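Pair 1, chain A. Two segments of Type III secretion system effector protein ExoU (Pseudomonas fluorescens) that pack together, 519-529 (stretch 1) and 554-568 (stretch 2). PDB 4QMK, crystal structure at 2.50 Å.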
# COMPACT_ATOMS: atom_id res chain seq x y z
N ASP A 519 -30.04 -24.92 -14.76
CA ASP A 519 -28.86 -24.69 -15.62
C ASP A 519 -28.48 -23.24 -15.64
O ASP A 519 -27.28 -22.92 -15.76
CB ASP A 519 -29.14 -25.12 -17.06
CG ASP A 519 -29.18 -26.58 -17.22
OD1 ASP A 519 -28.82 -27.25 -16.25
OD2 ASP A 519 -29.58 -27.09 -18.31
N ILE A 520 -29.49 -22.37 -15.56
CA ILE A 520 -29.25 -20.94 -15.55
C ILE A 520 -28.45 -20.61 -14.25
O ILE A 520 -27.36 -20.02 -14.31
CB ILE A 520 -30.57 -20.14 -15.54
CG1 ILE A 520 -31.46 -20.42 -16.75
CG2 ILE A 520 -30.31 -18.63 -15.45
CD1 ILE A 520 -30.93 -19.85 -18.06
N GLU A 521 -28.95 -21.06 -13.10
CA GLU A 521 -28.27 -20.81 -11.82
C GLU A 521 -26.86 -21.36 -11.87
O GLU A 521 -25.92 -20.78 -11.33
CB GLU A 521 -28.91 -21.54 -10.62
CG GLU A 521 -30.39 -21.46 -10.39
CD GLU A 521 -30.77 -22.32 -9.15
OE1 GLU A 521 -31.39 -23.43 -9.32
OE2 GLU A 521 -30.38 -21.93 -8.00
N TRP A 522 -26.74 -22.55 -12.44
CA TRP A 522 -25.44 -23.21 -12.48
C TRP A 522 -24.40 -22.42 -13.29
O TRP A 522 -23.29 -22.15 -12.79
CB TRP A 522 -25.63 -24.59 -13.02
CG TRP A 522 -24.42 -25.44 -12.98
CD1 TRP A 522 -24.10 -26.34 -12.03
CD2 TRP A 522 -23.43 -25.57 -14.01
NE1 TRP A 522 -22.94 -27.02 -12.37
CE2 TRP A 522 -22.52 -26.54 -13.58
CE3 TRP A 522 -23.27 -25.00 -15.28
CZ2 TRP A 522 -21.47 -26.93 -14.35
CZ3 TRP A 522 -22.15 -25.37 -16.05
CH2 TRP A 522 -21.29 -26.30 -15.58
N LEU A 523 -24.78 -21.98 -14.47
CA LEU A 523 -23.88 -21.22 -15.31
C LEU A 523 -23.54 -19.94 -14.62
O LEU A 523 -22.42 -19.44 -14.77
CB LEU A 523 -24.54 -20.89 -16.65
CG LEU A 523 -24.79 -22.14 -17.49
CD1 LEU A 523 -25.90 -21.87 -18.44
CD2 LEU A 523 -23.50 -22.55 -18.21
N GLY A 524 -24.52 -19.38 -13.92
CA GLY A 524 -24.28 -18.15 -13.18
C GLY A 524 -23.20 -18.32 -12.09
O GLY A 524 -22.41 -17.41 -11.84
N LYS A 525 -23.17 -19.49 -11.46
CA LYS A 525 -22.11 -19.80 -10.50
C LYS A 525 -20.80 -19.85 -11.22
O LYS A 525 -19.80 -19.42 -10.69
CB LYS A 525 -22.25 -21.17 -9.83
CG LYS A 525 -23.56 -21.57 -9.18
CD LYS A 525 -23.89 -20.74 -8.01
CE LYS A 525 -25.25 -21.13 -7.47
NZ LYS A 525 -25.21 -22.48 -6.88
N ARG A 526 -20.77 -20.45 -12.41
CA ARG A 526 -19.45 -20.62 -13.14
C ARG A 526 -18.87 -19.30 -13.50
O ARG A 526 -17.65 -19.12 -13.49
CB ARG A 526 -19.57 -21.47 -14.38
CG ARG A 526 -20.03 -22.91 -14.14
CD ARG A 526 -19.21 -23.75 -13.17
NE ARG A 526 -19.11 -23.35 -11.74
CZ ARG A 526 -19.97 -23.62 -10.76
NH1 ARG A 526 -19.67 -23.26 -9.50
NH2 ARG A 526 -21.14 -24.23 -11.01
N LEU A 527 -19.75 -18.34 -13.75
CA LEU A 527 -19.31 -16.97 -13.99
C LEU A 527 -18.68 -16.35 -12.76
O LEU A 527 -18.04 -15.30 -12.91
CB LEU A 527 -20.46 -16.07 -14.48
CG LEU A 527 -20.63 -16.04 -15.97
CD1 LEU A 527 -20.89 -17.41 -16.50
CD2 LEU A 527 -21.79 -15.16 -16.35
N ASN A 528 -18.91 -16.92 -11.55
CA ASN A 528 -18.30 -16.41 -10.30
C ASN A 528 -17.00 -17.17 -9.93
O ASN A 528 -16.52 -17.06 -8.81
CB ASN A 528 -19.24 -16.42 -9.09
CG ASN A 528 -20.30 -15.32 -9.14
OD1 ASN A 528 -20.14 -14.28 -8.51
ND2 ASN A 528 -21.39 -15.57 -9.82
N ALA A 529 -16.46 -17.95 -10.86
CA ALA A 529 -15.21 -18.74 -10.60
C ALA A 529 -14.22 -17.81 -9.97
O ALA A 529 -14.00 -16.73 -10.44
CB ALA A 529 -14.66 -19.31 -11.89
N SER A 554 -29.53 -10.51 -19.88
CA SER A 554 -29.10 -11.88 -20.07
C SER A 554 -29.56 -12.59 -18.78
O SER A 554 -29.31 -12.10 -17.66
CB SER A 554 -27.56 -11.99 -20.14
OG SER A 554 -27.17 -13.35 -20.04
N LYS A 555 -30.21 -13.73 -18.89
CA LYS A 555 -30.66 -14.41 -17.70
C LYS A 555 -29.55 -15.01 -16.90
O LYS A 555 -29.63 -15.09 -15.66
CB LYS A 555 -31.70 -15.46 -18.04
CG LYS A 555 -32.94 -14.81 -18.55
CD LYS A 555 -34.16 -15.69 -18.41
CE LYS A 555 -35.40 -14.82 -18.62
NZ LYS A 555 -36.60 -15.68 -18.70
N VAL A 556 -28.49 -15.41 -17.56
CA VAL A 556 -27.35 -15.98 -16.85
C VAL A 556 -26.62 -14.88 -16.11
O VAL A 556 -26.13 -15.10 -15.01
CB VAL A 556 -26.39 -16.69 -17.78
CG1 VAL A 556 -25.10 -17.02 -17.07
CG2 VAL A 556 -27.02 -17.96 -18.27
N LEU A 557 -26.54 -13.69 -16.71
CA LEU A 557 -25.83 -12.61 -16.09
C LEU A 557 -26.55 -12.11 -14.85
O LEU A 557 -25.95 -11.96 -13.81
CB LEU A 557 -25.62 -11.48 -17.06
CG LEU A 557 -24.76 -10.32 -16.52
CD1 LEU A 557 -23.42 -10.79 -16.00
CD2 LEU A 557 -24.59 -9.26 -17.59
N THR A 558 -27.83 -11.86 -14.97
CA THR A 558 -28.63 -11.42 -13.84
C THR A 558 -28.42 -12.38 -12.67
O THR A 558 -28.35 -11.98 -11.51
CB THR A 558 -30.12 -11.46 -14.21
OG1 THR A 558 -30.30 -10.62 -15.35
CG2 THR A 558 -31.01 -11.00 -13.10
N SER A 559 -28.37 -13.67 -13.00
CA SER A 559 -28.26 -14.72 -12.00
C SER A 559 -26.91 -14.70 -11.35
O SER A 559 -26.82 -14.85 -10.12
CB SER A 559 -28.46 -16.05 -12.65
OG SER A 559 -28.63 -17.05 -11.70
N ALA A 560 -25.88 -14.53 -12.17
CA ALA A 560 -24.52 -14.54 -11.71
C ALA A 560 -24.28 -13.32 -10.83
O ALA A 560 -23.57 -13.41 -9.84
CB ALA A 560 -23.59 -14.50 -12.88
N VAL A 561 -24.96 -12.21 -11.16
CA VAL A 561 -24.85 -10.97 -10.40
C VAL A 561 -25.47 -11.13 -9.02
O VAL A 561 -24.91 -10.65 -8.04
CB VAL A 561 -25.53 -9.80 -11.15
CG1 VAL A 561 -25.81 -8.59 -10.26
CG2 VAL A 561 -24.67 -9.39 -12.32
N ALA A 562 -26.64 -11.76 -8.96
CA ALA A 562 -27.29 -12.07 -7.69
C ALA A 562 -26.40 -13.06 -6.87
O ALA A 562 -26.29 -12.95 -5.66
CB ALA A 562 -28.67 -12.66 -7.93
N GLU A 563 -25.76 -14.01 -7.54
CA GLU A 563 -24.85 -14.93 -6.87
C GLU A 563 -23.61 -14.18 -6.32
O GLU A 563 -23.13 -14.48 -5.24
CB GLU A 563 -24.42 -16.00 -7.81
CG GLU A 563 -23.45 -17.02 -7.26
CD GLU A 563 -23.93 -17.80 -6.07
OE1 GLU A 563 -23.04 -18.26 -5.31
OE2 GLU A 563 -25.14 -17.97 -5.88
N MET A 564 -23.15 -13.18 -7.06
CA MET A 564 -22.02 -12.41 -6.64
C MET A 564 -22.31 -11.66 -5.36
O MET A 564 -21.48 -11.63 -4.45
CB MET A 564 -21.60 -11.39 -7.69
CG MET A 564 -20.29 -10.69 -7.38
SD MET A 564 -19.96 -9.24 -8.42
CE MET A 564 -21.43 -8.31 -8.01
N GLN A 565 -23.49 -11.03 -5.32
CA GLN A 565 -23.91 -10.24 -4.19
C GLN A 565 -24.14 -11.16 -2.98
O GLN A 565 -23.76 -10.84 -1.86
CB GLN A 565 -25.11 -9.38 -4.61
CG GLN A 565 -24.67 -8.25 -5.54
CD GLN A 565 -25.78 -7.52 -6.34
OE1 GLN A 565 -26.93 -7.98 -6.45
NE2 GLN A 565 -25.40 -6.38 -6.96
N LYS A 566 -24.66 -12.35 -3.23
CA LYS A 566 -24.82 -13.34 -2.18
C LYS A 566 -23.46 -13.70 -1.54
O LYS A 566 -23.35 -13.75 -0.33
CB LYS A 566 -25.53 -14.58 -2.74
CG LYS A 566 -25.74 -15.75 -1.79
CD LYS A 566 -26.68 -16.76 -2.44
CE LYS A 566 -26.83 -18.04 -1.63
NZ LYS A 566 -25.53 -18.76 -1.52
N ARG A 567 -22.45 -13.94 -2.36
CA ARG A 567 -21.12 -14.27 -1.88
C ARG A 567 -20.47 -13.13 -1.12
O ARG A 567 -19.80 -13.37 -0.09
CB ARG A 567 -20.22 -14.68 -3.01
CG ARG A 567 -20.48 -16.12 -3.41
CD ARG A 567 -19.60 -16.64 -4.54
NE ARG A 567 -20.27 -17.82 -5.12
CZ ARG A 567 -19.72 -18.65 -5.98
NH1 ARG A 567 -18.48 -18.45 -6.40
NH2 ARG A 567 -20.41 -19.66 -6.43
N ASP A 568 -20.71 -11.90 -1.61
CA ASP A 568 -20.18 -10.74 -0.98
C ASP A 568 -20.71 -10.67 0.49
O ASP A 568 -19.94 -10.58 1.39
CB ASP A 568 -20.51 -9.48 -1.76
CG ASP A 568 -19.64 -9.32 -3.03
OD1 ASP A 568 -18.58 -9.97 -3.15
OD2 ASP A 568 -20.00 -8.50 -3.94
O HOH W 1 -26.31 -18.19 -10.63
O HOH W 2 -18.69 -20.27 -8.53

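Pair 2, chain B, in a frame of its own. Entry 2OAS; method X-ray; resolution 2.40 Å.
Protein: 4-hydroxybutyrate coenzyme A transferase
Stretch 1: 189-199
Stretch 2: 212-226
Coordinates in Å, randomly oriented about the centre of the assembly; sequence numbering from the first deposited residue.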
# COMPACT_ATOMS: atom_id res chain seq x y z
N VAL B 189 -7.16 27.39 -11.92
CA VAL B 189 -7.13 26.43 -10.82
C VAL B 189 -5.75 25.80 -10.69
O VAL B 189 -5.20 25.70 -9.60
CB VAL B 189 -8.16 25.32 -11.03
CG1 VAL B 189 -8.10 24.34 -9.88
CG2 VAL B 189 -9.55 25.93 -11.14
N SER B 190 -5.20 25.38 -11.83
CA SER B 190 -3.87 24.77 -11.89
C SER B 190 -2.83 25.69 -11.24
O SER B 190 -2.02 25.24 -10.43
CB SER B 190 -3.48 24.51 -13.34
OG SER B 190 -4.43 23.68 -13.99
N LEU B 191 -2.86 26.97 -11.60
CA LEU B 191 -1.92 27.92 -11.03
C LEU B 191 -2.06 27.96 -9.52
O LEU B 191 -1.07 27.93 -8.79
CB LEU B 191 -2.18 29.33 -11.59
CG LEU B 191 -1.08 29.96 -12.45
CD1 LEU B 191 0.22 30.05 -11.64
CD2 LEU B 191 -0.88 29.14 -13.73
N ALA B 192 -3.30 28.03 -9.05
CA ALA B 192 -3.58 28.09 -7.63
C ALA B 192 -2.97 26.87 -6.93
O ALA B 192 -2.23 27.01 -5.97
CB ALA B 192 -5.08 28.15 -7.39
N ILE B 193 -3.29 25.68 -7.43
CA ILE B 193 -2.76 24.46 -6.85
C ILE B 193 -1.23 24.44 -6.94
O ILE B 193 -0.55 23.99 -6.02
CB ILE B 193 -3.30 23.24 -7.59
CG1 ILE B 193 -4.83 23.23 -7.49
CG2 ILE B 193 -2.69 21.97 -7.02
CD1 ILE B 193 -5.50 22.26 -8.43
N GLY B 194 -0.70 24.93 -8.05
CA GLY B 194 0.73 24.95 -8.23
C GLY B 194 1.40 25.75 -7.15
O GLY B 194 2.43 25.35 -6.61
N GLN B 195 0.80 26.89 -6.81
CA GLN B 195 1.34 27.77 -5.79
C GLN B 195 1.33 27.11 -4.42
O GLN B 195 2.31 27.16 -3.69
CB GLN B 195 0.53 29.07 -5.74
CG GLN B 195 0.41 29.77 -7.09
CD GLN B 195 -0.43 31.04 -7.03
OE1 GLN B 195 -1.57 31.02 -6.54
NE2 GLN B 195 0.12 32.14 -7.53
N HIS B 196 0.21 26.49 -4.07
CA HIS B 196 0.11 25.84 -2.77
C HIS B 196 1.15 24.74 -2.62
O HIS B 196 1.85 24.69 -1.61
CB HIS B 196 -1.29 25.24 -2.57
CG HIS B 196 -2.37 26.27 -2.46
ND1 HIS B 196 -2.34 27.29 -1.53
CD2 HIS B 196 -3.53 26.43 -3.15
CE1 HIS B 196 -3.43 28.02 -1.65
NE2 HIS B 196 -4.17 27.52 -2.62
N VAL B 197 1.26 23.87 -3.62
CA VAL B 197 2.22 22.78 -3.55
C VAL B 197 3.64 23.31 -3.46
O VAL B 197 4.46 22.81 -2.69
CB VAL B 197 2.12 21.86 -4.79
CG1 VAL B 197 3.02 20.66 -4.59
CG2 VAL B 197 0.69 21.42 -5.02
N ALA B 198 3.91 24.34 -4.25
CA ALA B 198 5.23 24.96 -4.27
C ALA B 198 5.72 25.34 -2.88
O ALA B 198 6.92 25.25 -2.60
CB ALA B 198 5.21 26.18 -5.16
N GLU B 199 4.81 25.76 -2.00
CA GLU B 199 5.20 26.13 -0.65
C GLU B 199 5.63 24.95 0.21
O GLU B 199 6.31 25.13 1.22
CB GLU B 199 4.07 26.90 0.04
CG GLU B 199 4.04 28.38 -0.31
CD GLU B 199 2.93 29.14 0.40
OE1 GLU B 199 1.73 28.83 0.16
OE2 GLU B 199 3.25 30.05 1.21
N GLY B 212 0.84 17.23 -16.99
CA GLY B 212 -0.39 17.97 -16.91
C GLY B 212 -0.18 19.42 -16.51
O GLY B 212 0.94 19.87 -16.26
N ALA B 213 -1.29 20.14 -16.44
CA ALA B 213 -1.30 21.55 -16.07
C ALA B 213 -0.83 21.77 -14.63
O ALA B 213 -0.05 22.68 -14.36
CB ALA B 213 -2.70 22.11 -16.25
N ILE B 214 -1.32 20.94 -13.72
CA ILE B 214 -0.94 21.06 -12.32
C ILE B 214 0.57 20.94 -12.15
O ILE B 214 1.22 21.85 -11.63
CB ILE B 214 -1.66 19.99 -11.47
CG1 ILE B 214 -3.17 20.24 -11.55
CG2 ILE B 214 -1.16 20.02 -10.03
CD1 ILE B 214 -4.01 19.21 -10.82
N PRO B 215 1.15 19.82 -12.59
CA PRO B 215 2.60 19.64 -12.48
C PRO B 215 3.37 20.82 -13.06
O PRO B 215 4.31 21.31 -12.44
CB PRO B 215 2.85 18.35 -13.26
CG PRO B 215 1.58 17.57 -12.99
CD PRO B 215 0.51 18.62 -13.16
N ASP B 216 2.98 21.28 -14.24
CA ASP B 216 3.66 22.41 -14.88
C ASP B 216 3.60 23.66 -14.02
O ASP B 216 4.62 24.33 -13.81
CB ASP B 216 3.06 22.72 -16.24
CG ASP B 216 3.32 21.64 -17.27
OD1 ASP B 216 4.47 21.15 -17.35
OD2 ASP B 216 2.38 21.28 -18.00
N ALA B 217 2.41 23.97 -13.53
CA ALA B 217 2.21 25.14 -12.69
C ALA B 217 3.12 25.03 -11.47
O ALA B 217 3.68 26.02 -11.02
CB ALA B 217 0.75 25.24 -12.25
N VAL B 218 3.27 23.82 -10.95
CA VAL B 218 4.12 23.59 -9.80
C VAL B 218 5.57 23.85 -10.15
O VAL B 218 6.30 24.52 -9.41
CB VAL B 218 4.00 22.14 -9.29
CG1 VAL B 218 4.95 21.93 -8.12
CG2 VAL B 218 2.56 21.84 -8.88
N LEU B 219 6.00 23.31 -11.29
CA LEU B 219 7.37 23.48 -11.75
C LEU B 219 7.69 24.93 -12.02
O LEU B 219 8.81 25.38 -11.78
CB LEU B 219 7.59 22.64 -13.01
CG LEU B 219 7.55 21.14 -12.71
CD1 LEU B 219 7.44 20.37 -14.00
CD2 LEU B 219 8.81 20.74 -11.96
N SER B 220 6.71 25.67 -12.51
CA SER B 220 6.93 27.08 -12.79
C SER B 220 7.15 27.88 -11.50
O SER B 220 7.70 28.98 -11.54
CB SER B 220 5.76 27.65 -13.58
OG SER B 220 4.52 27.37 -12.95
N CYS B 221 6.73 27.33 -10.36
CA CYS B 221 6.90 28.02 -9.09
C CYS B 221 8.14 27.54 -8.34
O CYS B 221 8.36 27.95 -7.19
CB CYS B 221 5.67 27.83 -8.20
SG CYS B 221 4.08 28.33 -8.98
N LEU B 222 8.94 26.69 -8.97
CA LEU B 222 10.14 26.18 -8.34
C LEU B 222 11.40 26.81 -8.90
O LEU B 222 12.51 26.43 -8.52
CB LEU B 222 10.23 24.66 -8.52
CG LEU B 222 9.71 23.73 -7.42
CD1 LEU B 222 8.32 24.13 -7.01
CD2 LEU B 222 9.71 22.29 -7.92
N THR B 223 11.23 27.77 -9.81
CA THR B 223 12.36 28.44 -10.44
C THR B 223 13.21 29.20 -9.44
O THR B 223 14.22 29.81 -9.80
CB THR B 223 11.89 29.42 -11.55
OG1 THR B 223 11.08 30.45 -10.98
CG2 THR B 223 11.09 28.68 -12.61
N GLY B 224 12.79 29.18 -8.17
CA GLY B 224 13.53 29.86 -7.13
C GLY B 224 14.28 28.91 -6.21
O GLY B 224 15.15 29.33 -5.45
N HIS B 225 13.95 27.62 -6.28
CA HIS B 225 14.61 26.64 -5.44
C HIS B 225 15.98 26.28 -6.00
O HIS B 225 16.41 26.84 -7.00
CB HIS B 225 13.75 25.38 -5.32
CG HIS B 225 12.46 25.59 -4.59
ND1 HIS B 225 11.47 26.42 -5.06
CD2 HIS B 225 12.00 25.08 -3.42
CE1 HIS B 225 10.45 26.41 -4.21
NE2 HIS B 225 10.75 25.61 -3.21
N LYS B 226 16.66 25.34 -5.35
CA LYS B 226 17.98 24.90 -5.80
C LYS B 226 18.37 23.54 -5.25
O LYS B 226 17.87 23.11 -4.22
CB LYS B 226 19.05 25.94 -5.42
CG LYS B 226 18.81 26.64 -4.09
CD LYS B 226 19.92 27.65 -3.77
CE LYS B 226 20.25 28.57 -4.95
NZ LYS B 226 19.08 29.36 -5.43

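Two helices cross through a glycine in both pairs. The helix axes approach to 7.8 Å in pair 1 and 7.5 Å in pair 2, with signed crossing angles of -60° and -52°, and 14 central residues superpose with an RMSD of 0.5 Å. A:Gly524 and B:Gly194 coincide at the crossing, their CA atoms lying 3.9 Å from A:Ala560 CA and 4.0 Å from B:Val218 CA, respectively, and these two partners also match. The missing side chain lets the two backbones come this close. An ideal CB on A:Gly524 would lie a tight 3.2 Å from both A:Ala560 N and A:Ser559 OG; one on B:Gly194 would clash with B:Ala217 CB at 2.7 Å.

Around this point the fillings differ. In pair 1, A:Gly524 O touches A:Ala560 CB at 3.3 Å; in pair 2, the larger B:Val218 brings CG2 to 3.7 Å from B:Gly194 CA and to 4.1 Å from B:Val197 CB. At the position of B:Val197, A:Leu527 packs against both A:Ala560 and A:Val556, its CB 3.8 Å from A:Ala560 CB and its CD2 3.9 Å from A:Val556 CG1. One turn earlier the apolar pairing is retained: A:Leu523 CB lies 3.9 Å from A:Val556 CG1, and the matching B:Ile193 CG2 lies 3.9 Å from B:Ile214 CG2.

At the matched positions A:Ile520 and B:Ser190, a branched side chain reaches A:Lys555 O through CG2 at 3.6 Å, whereas the small serine places OG 3.3 Å from B:Ala213 CB. A:Ser559 matches B:Ala217. The serine's OG is joined to A:Glu521 O through water 1, at 2.8 and 2.7 Å from the water oxygen; the alanine instead packs its CB directly against B:Ser190 O at 3.3 Å.

The chemistry diverges most beyond the glycine. A:Asn528 ND2 donates to A:Ala560 O across the interface (3.1 Å, nearly linear) and to A:Gly524 O within its own stretch (2.9 Å), tying the end of stretch 1 to the neighbouring helix. Its CB lies over one face of the A:Arg567 guanidinium, which is held by a salt bridge from A:Arg567 NE to A:Glu563 OE1 at 2.8 Å; water 2 links A:Arg567 NH2 to A:Lys525 O. The matching B:Ala198 offers only a methyl as side chain, its CB packing 3.5 Å from B:Cys221 CB and 4.2 Å from B:Leu222 CD1. No hydrogen bond crosses between the stretches of pair 2, so its 517 Å² of buried surface, against 630 Å² in pair 1, rests on close packing.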